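PDB 4IRN: prolyl-ACP dehydrogenase from Oscillatoria sp., which probably oxidises the prolyl group carried by an acyl carrier protein, using FAD as cofactor, in the biosynthesis of the cyanotoxin anatoxin-a. Local coordinates for residues Asn125-Ala130 / Trp156-Ala161; Ile186-Lys191 / Leu251-Val256; Ile199-Ile204 / Ile223-Pro228. One frame throughout, in Å; residues are numbered along the deposited sequence.

Contact 1: residues Asn125-Ala130 / Trp156-Ala161; sequences NAHIWA and WIASHA. With FAD (flavin-adenine dinucleotide), chain I.
ND1 of His127 accepts the backbone N-H of Ala158 (N to ND1 2.9 Å), and with this bond helix 118-138 of the all-helical N-terminal part of an acyl-CoA dehydrogenase fold holds the first strand of the beta domain, 158-161. The donor lies almost in the imidazole plane, only 6° out of it, so the ring meets the strand with a nitrogen edge. The torsion about CA-CB carries the ring there: with CG anti to the backbone N (chi1 170°), the imidazole reaches across from a CB that does not itself face the strand. Beside this bond, CE1 of His127 comes within 3.2 Å of Trp156 O, while NE2 makes weak hydrogen bonds to Glu132 OE2 and Leu151 O. With ND1 accepting and NE2 turned to two acceptors, the ring is consistent with the tautomer protonated at NE2. Trp77 and His86 also pack against it, as Phe206 and Ser275 do against His160.

One helical turn later the contact passes to Ala130 and the His160 ring. The CB of Ala130 points at the strand and sits over the His160 imidazole, 4.2 Å from its centroid and off-centre, a CH-pi contact. The CB atoms of Ala130 and His160 are 3.8 Å apart, and Ala130 O approaches CD2 of the ring at 3.3 Å from an oblique direction. Ser159, between the two touching strand residues, turns its CB the other way, and its OG bonds to Thr195 O; the usual alternation of a strand thus gives Ala158 and His160 to the helix. The same histidine meets the flavin through its backbone: the carbonyl of His160, rather than its imidazole, receives the isoalloxazine N-H, with FAD N3 2.6 Å from His160 O.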
loop_
_atom_site.group_PDB
_atom_site.type_symbol
_atom_site.label_atom_id
_atom_site.label_comp_id
_atom_site.label_asym_id
_atom_site.label_seq_id
_atom_site.Cartn_x
_atom_site.Cartn_y
_atom_site.Cartn_z
ATOM N N ASN A 125 -0.120 31.538 -1.394
ATOM C CA ASN A 125 -1.262 30.855 -0.780
ATOM C C ASN A 125 -1.293 31.041 0.731
ATOM O O ASN A 125 -2.377 31.170 1.306
ATOM C CB ASN A 125 -1.326 29.396 -1.197
ATOM C CG ASN A 125 -2.031 29.224 -2.526
ATOM O OD1 ASN A 125 -3.259 29.101 -2.601
ATOM N ND2 ASN A 125 -1.283 29.296 -3.618
ATOM N N ALA A 126 -0.101 31.135 1.350
ATOM C CA ALA A 126 0.090 31.402 2.765
ATOM C C ALA A 126 -0.428 32.794 3.096
ATOM O O ALA A 126 -1.082 32.968 4.111
ATOM C CB ALA A 126 1.565 31.298 3.108
ATOM N N HIS A 127 -0.124 33.763 2.240
ATOM C CA HIS A 127 -0.507 35.171 2.311
ATOM C C HIS A 127 -2.031 35.346 2.128
ATOM O O HIS A 127 -2.659 36.049 2.916
ATOM C CB HIS A 127 0.300 35.964 1.266
ATOM C CG HIS A 127 -0.135 37.388 1.056
ATOM N ND1 HIS A 127 0.460 38.430 1.735
ATOM C CD2 HIS A 127 -1.073 37.892 0.220
ATOM C CE1 HIS A 127 -0.144 39.524 1.305
ATOM N NE2 HIS A 127 -1.072 39.248 0.393
ATOM N N ILE A 128 -2.619 34.685 1.119
ATOM C CA ILE A 128 -4.055 34.753 0.836
ATOM C C ILE A 128 -4.941 34.084 1.893
ATOM O O ILE A 128 -5.783 34.742 2.499
ATOM C CB ILE A 128 -4.379 34.212 -0.586
ATOM C CG1 ILE A 128 -3.680 35.040 -1.673
ATOM C CG2 ILE A 128 -5.882 34.193 -0.837
ATOM C CD1 ILE A 128 -3.350 34.250 -2.955
ATOM N N TRP A 129 -4.769 32.765 2.073
ATOM C CA TRP A 129 -5.597 31.935 2.952
ATOM C C TRP A 129 -5.362 32.030 4.448
ATOM O O TRP A 129 -6.339 31.969 5.199
ATOM C CB TRP A 129 -5.664 30.477 2.471
ATOM C CG TRP A 129 -5.889 30.341 0.990
ATOM C CD1 TRP A 129 -4.981 29.929 0.063
ATOM C CD2 TRP A 129 -7.071 30.699 0.263
ATOM N NE1 TRP A 129 -5.533 29.975 -1.193
ATOM C CE2 TRP A 129 -6.813 30.454 -1.102
ATOM C CE3 TRP A 129 -8.339 31.186 0.634
ATOM C CZ2 TRP A 129 -7.776 30.676 -2.099
ATOM C CZ3 TRP A 129 -9.287 31.422 -0.355
ATOM C CH2 TRP A 129 -9.001 31.171 -1.704
ATOM N N ALA A 130 -4.099 32.170 4.893
ATOM C CA ALA A 130 -3.794 32.237 6.323
ATOM C C ALA A 130 -3.714 33.655 6.905
ATOM O O ALA A 130 -3.647 33.801 8.133
ATOM C CB ALA A 130 -2.526 31.457 6.632
ATOM N N TRP A 156 2.267 44.787 -0.060
ATOM C CA TRP A 156 2.460 44.367 1.312
ATOM C C TRP A 156 2.334 42.857 1.367
ATOM O O TRP A 156 1.441 42.288 0.729
ATOM C CB TRP A 156 1.438 45.040 2.235
ATOM C CG TRP A 156 1.922 46.312 2.877
ATOM C CD1 TRP A 156 2.559 47.355 2.267
ATOM C CD2 TRP A 156 1.747 46.696 4.246
ATOM N NE1 TRP A 156 2.839 48.340 3.185
ATOM C CE2 TRP A 156 2.350 47.963 4.408
ATOM C CE3 TRP A 156 1.158 46.077 5.364
ATOM C CZ2 TRP A 156 2.368 48.632 5.639
ATOM C CZ3 TRP A 156 1.180 46.739 6.585
ATOM C CH2 TRP A 156 1.770 48.001 6.711
ATOM N N ILE A 157 3.263 42.212 2.084
ATOM C CA ILE A 157 3.273 40.769 2.251
ATOM C C ILE A 157 2.919 40.439 3.693
ATOM O O ILE A 157 3.265 41.188 4.608
ATOM C CB ILE A 157 4.625 40.170 1.778
ATOM C CG1 ILE A 157 4.758 40.319 0.260
ATOM C CG2 ILE A 157 4.792 38.710 2.165
ATOM C CD1 ILE A 157 5.961 41.028 -0.195
ATOM N N ALA A 158 2.171 39.356 3.886
ATOM C CA ALA A 158 1.760 38.955 5.220
ATOM C C ALA A 158 2.275 37.566 5.613
ATOM O O ALA A 158 2.499 36.708 4.754
ATOM C CB ALA A 158 0.248 39.043 5.366
ATOM N N SER A 159 2.499 37.383 6.921
ATOM C CA SER A 159 2.966 36.158 7.540
ATOM C C SER A 159 1.990 35.739 8.621
ATOM O O SER A 159 1.349 36.584 9.252
ATOM C CB SER A 159 4.355 36.353 8.139
ATOM O OG SER A 159 5.349 36.311 7.132
ATOM N N HIS A 160 1.862 34.425 8.806
ATOM C CA HIS A 160 1.006 33.807 9.801
ATOM C C HIS A 160 1.953 33.093 10.768
ATOM O O HIS A 160 2.605 32.124 10.377
ATOM C CB HIS A 160 0.020 32.843 9.107
ATOM C CG HIS A 160 -0.840 32.028 10.029
ATOM N ND1 HIS A 160 -0.424 30.773 10.461
ATOM C CD2 HIS A 160 -2.045 32.295 10.567
ATOM C CE1 HIS A 160 -1.395 30.322 11.231
ATOM N NE2 HIS A 160 -2.385 31.201 11.329
ATOM N N ALA A 161 2.104 33.632 11.998
ATOM C CA ALA A 161 2.981 33.059 13.025
ATOM C C ALA A 161 2.170 32.520 14.192
ATOM O O ALA A 161 1.690 33.282 15.040
ATOM C CB ALA A 161 3.998 34.082 13.499
HETATM P PA FAD I . 5.258 17.900 15.887
HETATM O O1A FAD I . 3.992 18.653 15.999
HETATM O O2A FAD I . 6.427 18.134 16.830
HETATM O O5B FAD I . 4.972 16.356 16.048
HETATM C C5B FAD I . 6.030 15.403 15.854
HETATM C C4B FAD I . 5.462 14.213 15.129
HETATM O O4B FAD I . 4.554 13.516 15.998
HETATM C C3B FAD I . 4.721 14.532 13.830
HETATM O O3B FAD I . 5.370 13.882 12.747
HETATM C C2B FAD I . 3.278 14.045 14.038
HETATM O O2B FAD I . 2.924 13.129 13.014
HETATM C C1B FAD I . 3.308 13.284 15.365
HETATM N N9A FAD I . 2.234 13.647 16.289
HETATM C C8A FAD I . 2.182 14.753 17.096
HETATM N N7A FAD I . 1.070 14.860 17.784
HETATM C C5A FAD I . 0.337 13.749 17.408
HETATM C C6A FAD I . -0.950 13.282 17.773
HETATM N N6A FAD I . -1.748 13.904 18.643
HETATM N N1A FAD I . -1.392 12.143 17.196
HETATM C C2A FAD I . -0.596 11.512 16.329
HETATM N N3A FAD I . 0.632 11.848 15.924
HETATM C C4A FAD I . 1.046 12.984 16.490
HETATM N N1 FAD I . 3.524 27.365 11.093
HETATM C C2 FAD I . 3.026 28.635 11.278
HETATM O O2 FAD I . 2.445 28.938 12.320
HETATM N N3 FAD I . 3.196 29.606 10.294
HETATM C C4 FAD I . 3.845 29.425 9.097
HETATM O O4 FAD I . 3.936 30.360 8.301
HETATM C C4X FAD I . 4.384 28.079 8.898
HETATM N N5 FAD I . 5.049 27.834 7.791
HETATM C C5X FAD I . 5.615 26.567 7.643
HETATM C C6 FAD I . 6.323 26.292 6.469
HETATM C C7 FAD I . 6.895 25.045 6.245
HETATM C C7M FAD I . 7.570 24.760 4.929
HETATM C C8 FAD I . 6.779 24.044 7.235
HETATM C C8M FAD I . 7.373 22.674 7.043
HETATM C C9 FAD I . 6.092 24.320 8.410
HETATM C C9A FAD I . 5.497 25.558 8.636
HETATM N N10 FAD I . 4.770 25.865 9.821
HETATM C C10 FAD I . 4.189 27.099 9.973
HETATM C "C1'" FAD I . 4.725 24.869 10.915
HETATM C "C2'" FAD I . 3.952 23.637 10.464
HETATM O "O2'" FAD I . 2.545 23.860 10.495
HETATM C "C3'" FAD I . 4.356 22.419 11.294
HETATM O "O3'" FAD I . 5.026 21.481 10.455
HETATM C "C4'" FAD I . 3.196 21.724 12.009
HETATM O "O4'" FAD I . 2.549 22.643 12.894
HETATM C "C5'" FAD I . 3.608 20.444 12.712
HETATM O "O5'" FAD I . 4.484 20.732 13.814
HETATM P P FAD I . 5.869 19.930 13.967
HETATM O O1P FAD I . 6.523 19.707 12.655
HETATM O O2P FAD I . 6.476 20.835 15.011
HETATM O O3P FAD I . 5.799 18.406 14.452
#

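Contact 2: residues Ile186-Lys191 / Leu251-Val256; sequences ILNGYK and LENCEV
Asn188 and Asn253 cross their side chains over a G1 beta bulge, where two antiparallel strands of the middle beta domain, 184-191 and 249-257, fall out of step by one residue. Their amide planes stand 78° apart, and the bond between the amides reflects that turn: Asn188 ND2 donates to Asn253 OD1 (3.2 Å) within its own amide plane but arrives above the carbonyl plane of its partner. A second bond runs from backbone to side chain, as Asn188 OD1 accepts the backbone N-H of Asn253 (N to OD1 2.9 Å), again from above the carbonyl plane. Both ends of the Asn188 amide are therefore engaged by one residue, which fixes its rotation. Asn253 itself has the left-handed backbone (phi 55°, psi 46°) of the first bulge residue. Asn253 and Cys254 both lie opposite Leu187, and Cys254 makes the backbone bonds to it. Leu187 N bonds Cys254 O at 2.8 Å within the bulge, and past the one-residue shift Leu251 N bonds Gly189 O at 2.8 Å.

The other side chains sort by face. Ile186 and Glu255 run side by side in the same direction on the outer face, CD1 resting 3.6 Å from Glu255 CG, while the carboxylate of Glu255 forms a salt bridge with Lys184. The other branch of Ile186, CG2, lies anti to the backbone N and leans against Asn253, 3.6 Å from its OD1. On the buried face, Leu187, Leu251 and Cys254 look toward the second sheet of the domain, where Ile205, Phe221 and Ile223 pack against this group. Val256 joins them at an angle rather than alongside: its CG1 meets Leu187 CD1 at 3.6 Å.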
loop_
_atom_site.group_PDB
_atom_site.type_symbol
_atom_site.label_atom_id
_atom_site.label_comp_id
_atom_site.label_asym_id
_atom_site.label_seq_id
_atom_site.Cartn_x
_atom_site.Cartn_y
_atom_site.Cartn_z
ATOM N N ILE A 186 1.632 43.773 25.573
ATOM C CA ILE A 186 3.058 43.458 25.566
ATOM C C ILE A 186 3.208 41.985 25.195
ATOM O O ILE A 186 2.809 41.103 25.968
ATOM C CB ILE A 186 3.761 43.781 26.906
ATOM C CG1 ILE A 186 3.313 45.106 27.601
ATOM C CG2 ILE A 186 5.273 43.537 26.844
ATOM C CD1 ILE A 186 3.410 46.439 26.936
ATOM N N LEU A 187 3.767 41.728 23.999
ATOM C CA LEU A 187 3.957 40.374 23.479
ATOM C C LEU A 187 5.371 39.847 23.659
ATOM O O LEU A 187 6.350 40.531 23.332
ATOM C CB LEU A 187 3.506 40.263 22.020
ATOM C CG LEU A 187 2.041 39.901 21.804
ATOM C CD1 LEU A 187 1.144 41.132 21.886
ATOM C CD2 LEU A 187 1.853 39.219 20.465
ATOM N N ASN A 188 5.469 38.628 24.199
ATOM C CA ASN A 188 6.723 37.917 24.449
ATOM C C ASN A 188 6.559 36.444 24.080
ATOM O O ASN A 188 5.567 35.820 24.465
ATOM C CB ASN A 188 7.153 38.072 25.914
ATOM C CG ASN A 188 7.787 39.397 26.221
ATOM O OD1 ASN A 188 8.973 39.611 25.959
ATOM N ND2 ASN A 188 7.011 40.315 26.785
ATOM N N GLY A 189 7.508 35.920 23.313
ATOM C CA GLY A 189 7.487 34.534 22.856
ATOM C C GLY A 189 8.409 34.229 21.694
ATOM O O GLY A 189 9.158 35.097 21.232
ATOM N N TYR A 190 8.366 32.981 21.224
ATOM C CA TYR A 190 9.190 32.524 20.107
ATOM C C TYR A 190 8.351 31.676 19.170
ATOM O O TYR A 190 7.646 30.768 19.615
ATOM C CB TYR A 190 10.443 31.788 20.621
ATOM C CG TYR A 190 11.204 30.933 19.627
ATOM C CD1 TYR A 190 11.827 31.498 18.515
ATOM C CD2 TYR A 190 11.407 29.585 19.863
ATOM C CE1 TYR A 190 12.577 30.722 17.626
ATOM C CE2 TYR A 190 12.189 28.810 19.010
ATOM C CZ TYR A 190 12.770 29.382 17.891
ATOM O OH TYR A 190 13.517 28.601 17.046
ATOM N N LYS A 191 8.376 32.029 17.882
ATOM C CA LYS A 191 7.634 31.320 16.846
ATOM C C LYS A 191 8.610 30.775 15.829
ATOM O O LYS A 191 9.331 31.569 15.200
ATOM C CB LYS A 191 6.610 32.227 16.129
ATOM C CG LYS A 191 5.548 32.880 17.009
ATOM C CD LYS A 191 4.433 31.943 17.389
ATOM C CE LYS A 191 3.355 32.610 18.208
ATOM N NZ LYS A 191 2.342 31.611 18.650
ATOM N N LEU A 251 9.754 37.500 19.822
ATOM C CA LEU A 251 9.090 38.710 20.306
ATOM C C LEU A 251 9.633 39.044 21.688
ATOM O O LEU A 251 9.512 38.227 22.606
ATOM C CB LEU A 251 7.556 38.542 20.340
ATOM C CG LEU A 251 6.891 38.209 19.014
ATOM C CD1 LEU A 251 5.815 37.174 19.198
ATOM C CD2 LEU A 251 6.324 39.444 18.370
ATOM N N GLU A 252 10.277 40.213 21.809
ATOM C CA GLU A 252 10.849 40.703 23.054
ATOM C C GLU A 252 10.208 42.023 23.454
ATOM O O GLU A 252 10.640 43.074 22.995
ATOM C CB GLU A 252 12.391 40.780 22.959
ATOM C CG GLU A 252 13.108 39.599 23.626
ATOM C CD GLU A 252 12.851 39.408 25.110
ATOM O OE1 GLU A 252 13.162 40.331 25.897
ATOM O OE2 GLU A 252 12.378 38.314 25.496
ATOM N N ASN A 253 9.146 41.956 24.287
ATOM C CA ASN A 253 8.358 43.112 24.761
ATOM C C ASN A 253 7.820 43.956 23.598
ATOM O O ASN A 253 7.907 45.185 23.588
ATOM C CB ASN A 253 9.108 43.959 25.806
ATOM C CG ASN A 253 9.469 43.184 27.040
ATOM O OD1 ASN A 253 8.610 42.859 27.873
ATOM N ND2 ASN A 253 10.751 42.861 27.181
ATOM N N CYS A 254 7.272 43.258 22.610
ATOM C CA CYS A 254 6.691 43.820 21.404
ATOM C C CYS A 254 5.340 44.465 21.743
ATOM O O CYS A 254 4.407 43.766 22.146
ATOM C CB CYS A 254 6.553 42.726 20.351
ATOM S SG CYS A 254 6.530 43.327 18.652
ATOM N N GLU A 255 5.267 45.809 21.648
ATOM C CA GLU A 255 4.051 46.567 21.936
ATOM C C GLU A 255 3.129 46.675 20.731
ATOM O O GLU A 255 3.582 47.005 19.632
ATOM C CB GLU A 255 4.367 47.965 22.480
ATOM C CG GLU A 255 4.737 47.979 23.951
ATOM C CD GLU A 255 4.901 49.348 24.576
ATOM O OE1 GLU A 255 5.007 50.354 23.834
ATOM O OE2 GLU A 255 4.971 49.405 25.824
ATOM N N VAL A 256 1.830 46.428 20.960
ATOM C CA VAL A 256 0.781 46.514 19.946
ATOM C C VAL A 256 -0.507 47.117 20.542
ATOM O O VAL A 256 -0.889 46.782 21.665
ATOM C CB VAL A 256 0.565 45.160 19.192
ATOM C CG1 VAL A 256 -0.036 44.076 20.091
ATOM C CG2 VAL A 256 -0.265 45.347 17.935
#

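Contact 3: residues Ile199-Ile204 / Ile223-Pro228; sequences IADLFI and IEKDTP
The open end of the beta hairpin formed by strands 202-208 and 218-224, at the middle of a mixed sheet in the middle beta domain, brings Asp201-Phe203 against Ile223-Lys225. Phe203 and Ile223 form an antiparallel hydrogen-bonded pair, Phe203 N to Ile223 O at 2.8 Å and Ile223 N to Phe203 O at 3.0 Å. Beyond the last regular pair, Lys225 N still donates to Asp201 O (2.8 Å), now from 47° above the carbonyl plane. The Phe203 ring turns its edge to Ile223 O, and Ala200 CB covers one face near the rim. On the opposite side of the sheet Leu202 CD1 rests against Glu224 CG at 4.0 Å, while Glu224 OE2 is bonded to Tyr147 OH.

The Lys225 chain runs alongside the Asp201 carboxylate in the same direction. Its methylenes pass the Ala200 carbonyl, CD 3.3 Å from Ala200 O. Bends about CG-CD and CD-CE set CE beside Asp201 OD1 and turn NZ to Asp226 OD2 in a salt bridge of 3.0 Å. NZ and Asp201 OD1, 4.6 Å apart, form no direct salt bridge, though their opposite charges probably still attract weakly. Asp201 OD2 accepts Ile157 N-H, so the carboxylate is tied to the segment leading into the neighbouring strand, and the lysine charge to its own turn.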
loop_
_atom_site.group_PDB
_atom_site.type_symbol
_atom_site.label_atom_id
_atom_site.label_comp_id
_atom_site.label_asym_id
_atom_site.label_seq_id
_atom_site.Cartn_x
_atom_site.Cartn_y
_atom_site.Cartn_z
ATOM N N ILE A 199 10.390 38.957 4.516
ATOM C CA ILE A 199 9.884 39.925 3.530
ATOM C C ILE A 199 8.480 40.469 3.866
ATOM O O ILE A 199 7.961 41.295 3.123
ATOM C CB ILE A 199 9.936 39.359 2.091
ATOM C CG1 ILE A 199 9.098 38.078 1.984
ATOM C CG2 ILE A 199 11.372 39.113 1.657
ATOM C CD1 ILE A 199 8.730 37.644 0.627
ATOM N N ALA A 200 7.873 40.014 4.977
ATOM C CA ALA A 200 6.532 40.435 5.411
ATOM C C ALA A 200 6.486 41.845 5.956
ATOM O O ALA A 200 7.427 42.293 6.609
ATOM C CB ALA A 200 5.970 39.479 6.446
ATOM N N ASP A 201 5.362 42.527 5.709
ATOM C CA ASP A 201 5.083 43.884 6.163
ATOM C C ASP A 201 4.094 43.857 7.327
ATOM O O ASP A 201 4.110 44.766 8.160
ATOM C CB ASP A 201 4.564 44.746 5.007
ATOM C CG ASP A 201 5.575 44.917 3.890
ATOM O OD1 ASP A 201 6.562 45.659 4.092
ATOM O OD2 ASP A 201 5.402 44.274 2.824
ATOM N N LEU A 202 3.252 42.804 7.391
ATOM C CA LEU A 202 2.273 42.578 8.459
ATOM C C LEU A 202 2.343 41.128 8.973
ATOM O O LEU A 202 2.416 40.181 8.180
ATOM C CB LEU A 202 0.846 42.947 7.994
ATOM C CG LEU A 202 -0.275 42.955 9.056
ATOM C CD1 LEU A 202 -0.135 44.148 10.032
ATOM C CD2 LEU A 202 -1.640 42.983 8.397
ATOM N N PHE A 203 2.329 40.972 10.306
ATOM C CA PHE A 203 2.422 39.682 10.967
ATOM C C PHE A 203 1.138 39.335 11.706
ATOM O O PHE A 203 0.682 40.113 12.541
ATOM C CB PHE A 203 3.624 39.668 11.926
ATOM C CG PHE A 203 4.969 39.684 11.234
ATOM C CD1 PHE A 203 5.566 40.886 10.865
ATOM C CD2 PHE A 203 5.653 38.499 10.973
ATOM C CE1 PHE A 203 6.813 40.898 10.225
ATOM C CE2 PHE A 203 6.899 38.513 10.331
ATOM C CZ PHE A 203 7.471 39.713 9.965
ATOM N N ILE A 204 0.542 38.179 11.378
ATOM C CA ILE A 204 -0.659 37.665 12.045
ATOM C C ILE A 204 -0.144 36.713 13.141
ATOM O O ILE A 204 0.318 35.612 12.841
ATOM C CB ILE A 204 -1.663 36.999 11.050
ATOM C CG1 ILE A 204 -2.032 37.919 9.842
ATOM C CG2 ILE A 204 -2.905 36.438 11.748
ATOM C CD1 ILE A 204 -2.664 39.295 10.147
ATOM N N ILE A 223 0.764 42.766 13.867
ATOM C CA ILE A 223 1.935 43.583 14.135
ATOM C C ILE A 223 2.646 43.919 12.834
ATOM O O ILE A 223 2.995 43.011 12.072
ATOM C CB ILE A 223 2.845 42.918 15.210
ATOM C CG1 ILE A 223 2.046 42.612 16.519
ATOM C CG2 ILE A 223 4.064 43.786 15.531
ATOM C CD1 ILE A 223 2.623 41.527 17.426
ATOM N N GLU A 224 2.844 45.211 12.583
ATOM C CA GLU A 224 3.545 45.690 11.401
ATOM C C GLU A 224 5.055 45.400 11.512
ATOM O O GLU A 224 5.583 45.300 12.622
ATOM C CB GLU A 224 3.314 47.195 11.205
ATOM C CG GLU A 224 1.950 47.542 10.636
ATOM C CD GLU A 224 1.635 49.021 10.498
ATOM O OE1 GLU A 224 2.575 49.842 10.370
ATOM O OE2 GLU A 224 0.429 49.353 10.474
ATOM N N LYS A 225 5.727 45.268 10.362
ATOM C CA LYS A 225 7.168 45.033 10.241
ATOM C C LYS A 225 7.932 46.191 10.936
ATOM O O LYS A 225 7.459 47.319 10.945
ATOM C CB LYS A 225 7.510 44.949 8.746
ATOM C CG LYS A 225 8.981 44.961 8.364
ATOM C CD LYS A 225 9.164 45.065 6.826
ATOM C CE LYS A 225 8.966 46.446 6.234
ATOM N NZ LYS A 225 9.943 47.444 6.719
ATOM N N ASP A 226 9.083 45.923 11.501
ATOM C CA ASP A 226 9.935 46.912 12.182
ATOM C C ASP A 226 9.224 47.548 13.380
ATOM O O ASP A 226 9.249 48.774 13.549
ATOM C CB ASP A 226 10.460 48.000 11.214
ATOM C CG ASP A 226 11.522 47.564 10.230
ATOM O OD1 ASP A 226 12.313 46.644 10.572
ATOM O OD2 ASP A 226 11.584 48.155 9.130
ATOM N N THR A 227 8.577 46.711 14.202
ATOM C CA THR A 227 7.982 47.170 15.446
ATOM C C THR A 227 9.041 46.797 16.487
ATOM O O THR A 227 9.551 45.670 16.424
ATOM C CB THR A 227 6.610 46.534 15.688
ATOM O OG1 THR A 227 5.725 46.965 14.658
ATOM C CG2 THR A 227 6.012 46.904 17.040
ATOM N N PRO A 228 9.464 47.724 17.384
ATOM C CA PRO A 228 10.510 47.366 18.354
ATOM C C PRO A 228 10.107 46.140 19.179
ATOM O O PRO A 228 9.024 46.103 19.766
ATOM C CB PRO A 228 10.656 48.638 19.197
ATOM C CG PRO A 228 10.133 49.725 18.345
ATOM C CD PRO A 228 9.013 49.118 17.578
#

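Overall arrangement
Contact 1 is the most interior of the three, contact 3 lies farther out and contact 2 farthest. Contact 1 is buried and joins helical and beta parts beside the flavin, through one imidazole bond and a CH-pi contact. Contacts 2 and 3 both pair antiparallel strands within the middle domain, are only partly buried, and rely on backbone bonding with polar side chains at their exposed margins. Contacts 1 and 3 share a sheet: strands 158-161 and 202-208 are neighbours, and Ser159 O lies 2.8 Å from Ile204 N. Contact 2 belongs to the other sheet, and contact 3 is nested in the loop it closes. The two sheets meet through apolar side chains, Leu187 and Val256 packing on Ile223.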